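Local structure of WYL1 (Ruminococcus sp., 6OAW) at residues 180-185 and 235-240; 37-42 and 170-175; 208-213 and 218-223. The protein is a WYL-domain accessory protein that probably modulates the Type VI-D CRISPR-Cas system. One frame throughout, in Å; residues are numbered along the deposited sequence.

Contact 1: 180-185 and 235-240; sequences RERLIF and MYNYLV
Two flat groups are met at their edges here: the R182 guanidinium by the N237 carboxamide, and the Y236 ring by OE2 of E181. R258 of strand 253-258 makes a cation-pi contact with the same ring and also touches E181. The guanidinium and the amide stand nearly perpendicular, 88° apart, so the link between them is made through their rims and not by stacking. R182 NH1 gives a hydrogen bond to N237 OD1 (2.8 Å); OD1 lies close to the guanidinium plane, and NH1 meets a lone pair of OD1 in the carbonyl plane. The bend at the third torsion of R182 turns the guanidinium edge, through NH1, to OD1, and the R182 chain crosses the amide at about a right angle, with CG 3.2 Å from N237 ND2. The amide nitrogen is held by E181, whose extended chain, with CG anti to the backbone N (chi1 -168°), runs past N237 in the opposite direction. Its OE1 accepts twice: from N237 ND2 at 2.7 Å, on the anti side of the carboxylate, and from the backbone N of N237 at 2.9 Å, on the syn side. OE2 comes within 3.8 Å of Y236 CD1. With both ends of the amide engaged, its rotation is fixed, and E181 also ties down the backbone where strand 237-243 begins. Further partners strengthen the grip: S230 OG bonds to N237 OD1, C178 O accepts from N237 ND2, and G83 O accepts from R182 NE. The contact lies near the centre of the chain, joining helix 177-184 to the start of strand 237-243, which is flanked in the antiparallel sheet by strands 219-230 and 253-258; L326 of the second subunit packs on Y236.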
loop_
_atom_site.group_PDB
_atom_site.type_symbol
_atom_site.label_atom_id
_atom_site.label_comp_id
_atom_site.label_asym_id
_atom_site.label_seq_id
_atom_site.Cartn_x
_atom_site.Cartn_y
_atom_site.Cartn_z
ATOM N N ARG B 180 -2.922 9.023 5.327
ATOM C CA ARG B 180 -2.183 9.468 6.535
ATOM C C ARG B 180 -2.095 10.989 6.511
ATOM O O ARG B 180 -2.280 11.598 7.572
ATOM C CB ARG B 180 -0.808 8.809 6.649
ATOM C CG ARG B 180 -0.905 7.306 6.855
ATOM C CD ARG B 180 0.391 6.635 7.217
ATOM N NE ARG B 180 1.546 7.180 6.524
ATOM C CZ ARG B 180 1.988 6.823 5.314
ATOM N NH1 ARG B 180 1.356 5.908 4.596
ATOM N NH2 ARG B 180 3.052 7.427 4.816
ATOM N N GLU B 181 -1.901 11.560 5.328
ATOM C CA GLU B 181 -1.740 13.024 5.160
ATOM C C GLU B 181 -3.041 13.740 5.552
ATOM O O GLU B 181 -2.965 14.837 6.135
ATOM C CB GLU B 181 -1.299 13.326 3.726
ATOM C CG GLU B 181 -0.831 14.750 3.561
ATOM C CD GLU B 181 -0.724 15.213 2.120
ATOM O OE1 GLU B 181 -1.758 15.156 1.378
ATOM O OE2 GLU B 181 0.396 15.588 1.750
ATOM N N ARG B 182 -4.200 13.132 5.301
ATOM C CA ARG B 182 -5.501 13.796 5.596
ATOM C C ARG B 182 -5.735 13.794 7.103
ATOM O O ARG B 182 -6.309 14.751 7.594
ATOM C CB ARG B 182 -6.659 13.160 4.829
ATOM C CG ARG B 182 -6.489 13.228 3.322
ATOM C CD ARG B 182 -7.823 13.252 2.611
ATOM N NE ARG B 182 -8.457 11.940 2.581
ATOM C CZ ARG B 182 -8.092 10.935 1.782
ATOM N NH1 ARG B 182 -7.080 11.079 0.954
ATOM N NH2 ARG B 182 -8.721 9.779 1.833
ATOM N N LEU B 183 -5.278 12.777 7.824
ATOM C CA LEU B 183 -5.314 12.786 9.306
ATOM C C LEU B 183 -4.400 13.900 9.833
ATOM O O LEU B 183 -4.846 14.662 10.715
ATOM C CB LEU B 183 -4.886 11.419 9.846
ATOM C CG LEU B 183 -5.913 10.309 9.682
ATOM C CD1 LEU B 183 -5.339 8.973 10.136
ATOM C CD2 LEU B 183 -7.190 10.639 10.451
ATOM N N ILE B 184 -3.191 14.029 9.300
ATOM C CA ILE B 184 -2.197 15.022 9.813
ATOM C C ILE B 184 -2.705 16.442 9.561
ATOM O O ILE B 184 -2.446 17.293 10.410
ATOM C CB ILE B 184 -0.821 14.814 9.161
ATOM C CG1 ILE B 184 -0.268 13.419 9.445
ATOM C CG2 ILE B 184 0.157 15.907 9.561
ATOM C CD1 ILE B 184 0.963 13.103 8.591
ATOM N N PHE B 185 -3.345 16.699 8.420
ATOM C CA PHE B 185 -3.755 18.060 7.999
ATOM C C PHE B 185 -5.276 18.184 8.118
ATOM O O PHE B 185 -5.901 18.962 7.349
ATOM C CB PHE B 185 -3.225 18.351 6.593
ATOM C CG PHE B 185 -1.749 18.643 6.563
ATOM C CD1 PHE B 185 -1.272 19.904 6.890
ATOM C CD2 PHE B 185 -0.844 17.668 6.190
ATOM C CE1 PHE B 185 0.090 20.188 6.842
ATOM C CE2 PHE B 185 0.516 17.934 6.168
ATOM C CZ PHE B 185 0.984 19.189 6.504
HETATM N N MSE B 235 -0.690 9.219 -3.289
HETATM C CA MSE B 235 0.533 9.862 -2.702
HETATM C C MSE B 235 0.152 11.170 -1.996
HETATM O O MSE B 235 0.417 11.268 -0.794
HETATM C CB MSE B 235 1.621 10.081 -3.758
HETATM C CG MSE B 235 2.145 8.806 -4.413
HETATM SE SE MSE B 235 3.147 7.596 -3.210
HETATM C CE MSE B 235 2.032 6.034 -2.743
ATOM N N TYR B 236 -0.457 12.138 -2.682
ATOM C CA TYR B 236 -0.698 13.492 -2.122
ATOM C C TYR B 236 -2.153 13.904 -2.277
ATOM O O TYR B 236 -2.815 13.425 -3.206
ATOM C CB TYR B 236 0.247 14.503 -2.784
ATOM C CG TYR B 236 1.698 14.173 -2.544
ATOM C CD1 TYR B 236 2.240 14.253 -1.266
ATOM C CD2 TYR B 236 2.498 13.670 -3.566
ATOM C CE1 TYR B 236 3.559 13.893 -1.011
ATOM C CE2 TYR B 236 3.817 13.301 -3.328
ATOM C CZ TYR B 236 4.356 13.434 -2.055
ATOM O OH TYR B 236 5.654 13.076 -1.816
ATOM N N ASN B 237 -2.624 14.754 -1.361
ATOM C CA ASN B 237 -3.935 15.429 -1.436
ATOM C C ASN B 237 -3.745 16.850 -1.974
ATOM O O ASN B 237 -2.814 17.549 -1.547
ATOM C CB ASN B 237 -4.649 15.438 -0.090
ATOM C CG ASN B 237 -4.849 14.039 0.440
ATOM O OD1 ASN B 237 -5.762 13.332 0.007
ATOM N ND2 ASN B 237 -3.958 13.621 1.326
ATOM N N TYR B 238 -4.658 17.272 -2.849
ATOM C CA TYR B 238 -4.680 18.609 -3.494
ATOM C C TYR B 238 -6.037 19.265 -3.225
ATOM O O TYR B 238 -7.077 18.605 -3.333
ATOM C CB TYR B 238 -4.425 18.472 -4.996
ATOM C CG TYR B 238 -3.083 17.906 -5.374
ATOM C CD1 TYR B 238 -2.891 16.535 -5.376
ATOM C CD2 TYR B 238 -2.000 18.718 -5.682
ATOM C CE1 TYR B 238 -1.670 15.977 -5.703
ATOM C CE2 TYR B 238 -0.771 18.171 -6.040
ATOM C CZ TYR B 238 -0.596 16.793 -6.029
ATOM O OH TYR B 238 0.573 16.165 -6.362
ATOM N N LEU B 239 -6.043 20.557 -2.916
ATOM C CA LEU B 239 -7.264 21.389 -3.013
ATOM C C LEU B 239 -7.357 21.927 -4.438
ATOM O O LEU B 239 -6.537 22.785 -4.803
ATOM C CB LEU B 239 -7.218 22.543 -2.014
ATOM C CG LEU B 239 -8.380 23.517 -2.146
ATOM C CD1 LEU B 239 -9.712 22.803 -2.007
ATOM C CD2 LEU B 239 -8.274 24.622 -1.111
ATOM N N VAL B 240 -8.296 21.416 -5.224
ATOM C CA VAL B 240 -8.662 22.041 -6.521
ATOM C C VAL B 240 -9.586 23.213 -6.210
ATOM O O VAL B 240 -10.514 23.046 -5.433
ATOM C CB VAL B 240 -9.282 21.040 -7.510
ATOM C CG1 VAL B 240 -9.655 21.729 -8.810
ATOM C CG2 VAL B 240 -8.345 19.880 -7.794
#

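Contact 2: 37-42 and 170-175; sequences IKDKSI and EDYALL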
loop_
_atom_site.group_PDB
_atom_site.type_symbol
_atom_site.label_atom_id
_atom_site.label_comp_id
_atom_site.label_asym_id
_atom_site.label_seq_id
_atom_site.Cartn_x
_atom_site.Cartn_y
_atom_site.Cartn_z
ATOM N N ILE B 37 7.714 7.926 12.414
ATOM C CA ILE B 37 9.003 8.680 12.331
ATOM C C ILE B 37 9.128 9.392 10.972
ATOM O O ILE B 37 9.386 10.612 10.962
ATOM C CB ILE B 37 10.188 7.723 12.637
ATOM C CG1 ILE B 37 10.347 7.545 14.144
ATOM C CG2 ILE B 37 11.498 8.164 12.009
ATOM C CD1 ILE B 37 10.827 8.805 14.844
ATOM N N LYS B 38 8.981 8.659 9.867
ATOM C CA LYS B 38 9.031 9.235 8.494
ATOM C C LYS B 38 7.972 10.341 8.407
ATOM O O LYS B 38 8.347 11.492 8.054
ATOM C CB LYS B 38 8.838 8.178 7.397
ATOM C CG LYS B 38 9.930 7.118 7.292
ATOM N N ASP B 39 6.709 10.051 8.742
ATOM C CA ASP B 39 5.619 11.034 8.519
ATOM C C ASP B 39 5.927 12.282 9.358
ATOM O O ASP B 39 5.724 13.379 8.857
ATOM C CB ASP B 39 4.226 10.508 8.850
ATOM C CG ASP B 39 3.747 9.361 7.977
ATOM O OD1 ASP B 39 4.402 9.091 6.965
ATOM O OD2 ASP B 39 2.715 8.725 8.353
ATOM N N LYS B 40 6.413 12.114 10.584
ATOM C CA LYS B 40 6.701 13.236 11.510
ATOM C C LYS B 40 7.786 14.138 10.905
ATOM O O LYS B 40 7.625 15.354 10.973
ATOM C CB LYS B 40 7.166 12.685 12.854
ATOM C CG LYS B 40 7.301 13.685 13.988
ATOM C CD LYS B 40 7.780 13.014 15.250
ATOM C CE LYS B 40 8.273 13.981 16.303
ATOM N NZ LYS B 40 9.394 14.822 15.832
ATOM N N SER B 41 8.873 13.591 10.369
ATOM C CA SER B 41 9.963 14.467 9.849
ATOM C C SER B 41 9.498 15.101 8.533
ATOM O O SER B 41 9.889 16.224 8.292
ATOM C CB SER B 41 11.319 13.813 9.749
ATOM O OG SER B 41 11.250 12.597 9.040
ATOM N N ILE B 42 8.629 14.451 7.758
ATOM C CA ILE B 42 8.028 15.095 6.559
ATOM C C ILE B 42 7.046 16.177 7.022
ATOM O O ILE B 42 7.119 17.279 6.476
ATOM C CB ILE B 42 7.383 14.074 5.605
ATOM C CG1 ILE B 42 8.451 13.189 4.960
ATOM C CG2 ILE B 42 6.492 14.774 4.567
ATOM C CD1 ILE B 42 7.871 11.918 4.350
ATOM N N GLU B 170 -0.920 1.396 14.974
ATOM C CA GLU B 170 -0.684 0.290 14.007
ATOM C C GLU B 170 -1.622 0.486 12.813
ATOM O O GLU B 170 -1.167 0.294 11.664
ATOM C CB GLU B 170 -0.902 -1.105 14.591
ATOM C CG GLU B 170 0.045 -1.466 15.704
ATOM C CD GLU B 170 1.446 -1.916 15.338
ATOM O OE1 GLU B 170 1.805 -1.929 14.131
ATOM O OE2 GLU B 170 2.207 -2.245 16.282
ATOM N N ASP B 171 -2.871 0.870 13.042
ATOM C CA ASP B 171 -3.820 1.100 11.917
ATOM C C ASP B 171 -3.395 2.344 11.117
ATOM O O ASP B 171 -3.410 2.290 9.888
ATOM C CB ASP B 171 -5.258 1.282 12.377
ATOM C CG ASP B 171 -6.000 -0.002 12.635
ATOM O OD1 ASP B 171 -5.385 -1.076 12.480
ATOM O OD2 ASP B 171 -7.166 0.104 13.041
ATOM N N TYR B 172 -3.037 3.428 11.798
ATOM C CA TYR B 172 -2.502 4.647 11.146
ATOM C C TYR B 172 -1.429 4.235 10.130
ATOM O O TYR B 172 -1.561 4.545 8.938
ATOM C CB TYR B 172 -1.936 5.621 12.177
ATOM C CG TYR B 172 -1.225 6.772 11.524
ATOM C CD1 TYR B 172 -1.927 7.830 10.971
ATOM C CD2 TYR B 172 0.156 6.746 11.389
ATOM C CE1 TYR B 172 -1.267 8.877 10.354
ATOM C CE2 TYR B 172 0.831 7.780 10.784
ATOM C CZ TYR B 172 0.119 8.846 10.261
ATOM O OH TYR B 172 0.845 9.845 9.680
ATOM N N ALA B 173 -0.452 3.452 10.588
ATOM C CA ALA B 173 0.748 3.049 9.820
ATOM C C ALA B 173 0.406 2.241 8.574
ATOM O O ALA B 173 1.314 2.152 7.720
ATOM C CB ALA B 173 1.683 2.256 10.687
ATOM N N LEU B 174 -0.789 1.642 8.484
ATOM C CA LEU B 174 -1.193 0.768 7.344
ATOM C C LEU B 174 -1.900 1.591 6.258
ATOM O O LEU B 174 -2.091 1.084 5.133
ATOM C CB LEU B 174 -2.093 -0.380 7.851
ATOM C CG LEU B 174 -1.382 -1.432 8.721
ATOM C CD1 LEU B 174 -2.360 -2.466 9.264
ATOM C CD2 LEU B 174 -0.229 -2.111 7.992
ATOM N N LEU B 175 -2.343 2.796 6.582
ATOM C CA LEU B 175 -3.082 3.656 5.628
ATOM C C LEU B 175 -2.159 4.048 4.474
ATOM O O LEU B 175 -0.916 4.132 4.696
ATOM C CB LEU B 175 -3.565 4.914 6.345
ATOM C CG LEU B 175 -4.625 4.690 7.409
ATOM C CD1 LEU B 175 -4.892 5.989 8.156
ATOM C CD2 LEU B 175 -5.904 4.150 6.771
#
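D39, within helix 30-44, and Y172, on helix 161-172, reach across between backbones that stay well apart; the closest CA atoms are those of D39 and A173, at 9.4 Å. Y172 also opens a type I turn to L175, closed by the bond from L175 N to Y172 O (3.0 Å), so the chain changes direction just after the tyrosine. The contact itself is a single hydrogen bond between two side chains coming from opposite directions. Y172 holds CG anti to its own N (chi1 172°) and thrusts its ring toward the other helix. There its OH donates to D39 OD2 at 2.6 Å, meeting the carboxylate on the anti side and 24° out of its plane. Ring and carboxylate are steeply inclined, 78° apart, and OD2 also lies 3.2 Å from Y172 CE2. Along the way the Y172 side chain is packed by I36, I62, L183 and I184. OD2 is shared: R180 NE, on helix 177-184, makes a salt bridge to the same oxygen. D39, Y172 and R180 thus link helices 30-44, 161-172 and 177-184. A buried carboxylate that accepts a hydrogen bond from a phenol and a salt bridge from an arginine is well compensated, which probably favours its charged form.

Contact 3: 208-213 and 218-223; sequences YAYSNM and KRRIRL
A beta hairpin forms this contact: strands 205-211 and 219-230, neighbours in the antiparallel sheet, pair Y208 to S211 with R222 to R219. Their short axes run at 134° to each other, a marked twist. A209 and I221 form one hydrogen-bonded pair, with A209 N to I221 O and I221 N to A209 O both at 2.8 Å; S211 and R219 form the next, S211 N to R219 O and R219 N to S211 O both at 2.9 Å. The non-hydrogen-bonded pair Y210 with R220 sits between them, and Y208 with R222 lies beyond A209 and I221; the side chains of these two pairs share one face. With CG anti to the backbone N (chi1 -179°) and bends at the next two torsions, R220 reaches diagonally so that its guanidinium lies flat on the Y208 ring, planes 12° apart, CZ 4.0 Å from the ring centroid. Its CB makes a CH-pi contact over a face of Y210, and its CD touches Y210 OH at 3.2 Å. R222 CG lies 3.5 Å from Y208 CE1, while its polar end goes to E275 and D244. On the other face A209 CB meets L223 CD1 at 3.7 Å, with I221 CD1 close to S211 CB. At the strand end S211 OG accepts from M213 N, an ST turn. The faces thus differ in chemistry: on one, the cation-pi stack probably steadies R220 at an exposed position; the other, with A209, I221 and L223, is apolar and packs on Y257, while R219 leads off to E245.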
loop_
_atom_site.group_PDB
_atom_site.type_symbol
_atom_site.label_atom_id
_atom_site.label_comp_id
_atom_site.label_asym_id
_atom_site.label_seq_id
_atom_site.Cartn_x
_atom_site.Cartn_y
_atom_site.Cartn_z
ATOM N N TYR B 208 -9.053 33.523 2.815
ATOM C CA TYR B 208 -7.615 33.857 2.782
ATOM C C TYR B 208 -6.889 32.600 3.238
ATOM O O TYR B 208 -7.443 31.868 4.093
ATOM C CB TYR B 208 -7.308 35.059 3.678
ATOM C CG TYR B 208 -7.704 36.424 3.154
ATOM C CD1 TYR B 208 -6.980 37.041 2.139
ATOM C CD2 TYR B 208 -8.775 37.127 3.691
ATOM C CE1 TYR B 208 -7.316 38.303 1.660
ATOM C CE2 TYR B 208 -9.124 38.387 3.221
ATOM C CZ TYR B 208 -8.393 38.983 2.205
ATOM O OH TYR B 208 -8.743 40.231 1.753
ATOM N N ALA B 209 -5.720 32.317 2.667
ATOM C CA ALA B 209 -4.838 31.224 3.139
ATOM C C ALA B 209 -3.378 31.561 2.848
ATOM O O ALA B 209 -3.113 32.386 1.970
ATOM C CB ALA B 209 -5.232 29.924 2.500
ATOM N N TYR B 210 -2.473 30.944 3.598
ATOM C CA TYR B 210 -1.014 31.100 3.411
ATOM C C TYR B 210 -0.542 29.894 2.601
ATOM O O TYR B 210 -0.950 28.786 2.917
ATOM C CB TYR B 210 -0.340 31.320 4.770
ATOM C CG TYR B 210 -0.542 32.702 5.349
ATOM C CD1 TYR B 210 -1.780 33.114 5.825
ATOM C CD2 TYR B 210 0.500 33.614 5.397
ATOM C CE1 TYR B 210 -1.969 34.379 6.360
ATOM C CE2 TYR B 210 0.326 34.887 5.919
ATOM C CZ TYR B 210 -0.913 35.274 6.393
ATOM O OH TYR B 210 -1.060 36.532 6.902
ATOM N N SER B 211 0.243 30.144 1.554
ATOM C CA SER B 211 0.754 29.153 0.581
ATOM C C SER B 211 2.264 29.293 0.427
ATOM O O SER B 211 2.729 30.410 0.167
ATOM C CB SER B 211 0.095 29.319 -0.756
ATOM O OG SER B 211 0.667 28.428 -1.705
ATOM N N ASN B 212 2.989 28.188 0.518
ATOM C CA ASN B 212 4.375 28.089 -0.018
ATOM C C ASN B 212 4.341 27.016 -1.109
ATOM O O ASN B 212 5.366 26.373 -1.382
ATOM C CB ASN B 212 5.410 27.854 1.090
ATOM C CG ASN B 212 5.176 26.589 1.884
ATOM O OD1 ASN B 212 4.215 25.866 1.649
ATOM N ND2 ASN B 212 6.060 26.313 2.825
HETATM N N MSE B 213 3.171 26.821 -1.716
HETATM C CA MSE B 213 2.996 25.911 -2.883
HETATM C C MSE B 213 3.798 26.427 -4.090
HETATM O O MSE B 213 4.425 25.588 -4.760
HETATM C CB MSE B 213 1.516 25.812 -3.234
HETATM C CG MSE B 213 1.228 25.078 -4.518
HETATM SE SE MSE B 213 1.672 23.190 -4.266
HETATM C CE MSE B 213 1.367 22.344 -6.021
ATOM N N LYS B 218 5.926 32.024 2.514
ATOM C CA LYS B 218 4.450 32.046 2.617
ATOM C C LYS B 218 3.891 33.323 1.977
ATOM O O LYS B 218 4.339 34.411 2.352
ATOM C CB LYS B 218 4.050 31.915 4.091
ATOM C CG LYS B 218 4.485 30.606 4.736
ATOM C CD LYS B 218 3.844 30.287 6.056
ATOM C CE LYS B 218 3.859 28.791 6.292
ATOM N NZ LYS B 218 3.645 28.457 7.716
ATOM N N ARG B 219 2.932 33.158 1.053
ATOM C CA ARG B 219 2.076 34.219 0.444
ATOM C C ARG B 219 0.650 34.105 1.015
ATOM O O ARG B 219 0.079 32.998 0.940
ATOM C CB ARG B 219 2.009 34.055 -1.084
ATOM C CG ARG B 219 3.191 34.607 -1.872
ATOM C CD ARG B 219 3.161 34.118 -3.316
ATOM N NE ARG B 219 4.314 34.549 -4.096
ATOM C CZ ARG B 219 4.602 34.149 -5.339
ATOM N NH1 ARG B 219 5.677 34.615 -5.952
ATOM N NH2 ARG B 219 3.819 33.293 -5.970
ATOM N N ARG B 220 0.075 35.201 1.532
ATOM C CA ARG B 220 -1.372 35.296 1.851
ATOM C C ARG B 220 -2.136 35.488 0.540
ATOM O O ARG B 220 -1.994 36.560 -0.077
ATOM C CB ARG B 220 -1.656 36.436 2.835
ATOM C CG ARG B 220 -3.125 36.577 3.229
ATOM C CD ARG B 220 -3.379 36.906 4.700
ATOM N NE ARG B 220 -4.377 37.952 4.967
ATOM C CZ ARG B 220 -5.477 37.816 5.719
ATOM N NH1 ARG B 220 -5.771 36.665 6.313
ATOM N NH2 ARG B 220 -6.266 38.858 5.903
ATOM N N ILE B 221 -2.906 34.472 0.137
ATOM C CA ILE B 221 -3.700 34.432 -1.127
ATOM C C ILE B 221 -5.176 34.236 -0.772
ATOM O O ILE B 221 -5.484 33.981 0.413
ATOM C CB ILE B 221 -3.177 33.337 -2.073
ATOM C CG1 ILE B 221 -3.375 31.929 -1.512
ATOM C CG2 ILE B 221 -1.722 33.591 -2.413
ATOM C CD1 ILE B 221 -3.077 30.827 -2.519
ATOM N N ARG B 222 -6.045 34.371 -1.773
ATOM C CA ARG B 222 -7.505 34.142 -1.659
ATOM C C ARG B 222 -7.847 32.877 -2.444
ATOM O O ARG B 222 -7.402 32.755 -3.604
ATOM C CB ARG B 222 -8.266 35.375 -2.139
ATOM C CG ARG B 222 -8.036 36.596 -1.259
ATOM C CD ARG B 222 -8.907 37.768 -1.657
ATOM N NE ARG B 222 -8.435 38.306 -2.920
ATOM C CZ ARG B 222 -9.186 38.979 -3.790
ATOM N NH1 ARG B 222 -10.472 39.188 -3.559
ATOM N NH2 ARG B 222 -8.646 39.427 -4.909
ATOM N N LEU B 223 -8.553 31.945 -1.795
ATOM C CA LEU B 223 -8.996 30.664 -2.395
ATOM C C LEU B 223 -10.515 30.615 -2.410
ATOM O O LEU B 223 -11.126 30.987 -1.407
ATOM C CB LEU B 223 -8.487 29.497 -1.557
ATOM C CG LEU B 223 -6.976 29.400 -1.397
ATOM C CD1 LEU B 223 -6.642 28.242 -0.477
ATOM C CD2 LEU B 223 -6.294 29.231 -2.745
#

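How the contacts relate
Contacts 1 and 2 are neighbours, their centres 13 Å apart, and R180 of contact 1 connects them: besides its salt bridge to D39, its NH1 probably bonds to L175 O. Contact 2 is buried and joins helix to helix by one phenol-carboxylate hydrogen bond; contact 1, partly buried and nearest the centre of the chain, joins helix to sheet through an amide clasped by carboxylate and guanidinium. Contact 3 lies within the sheet, relying on backbone bonds and arginine-tyrosine stacking at a more exposed face. It shares that sheet with contact 1, where L239 packs on L223, and is nested in the loop contact 1 closes; it does not touch contact 2.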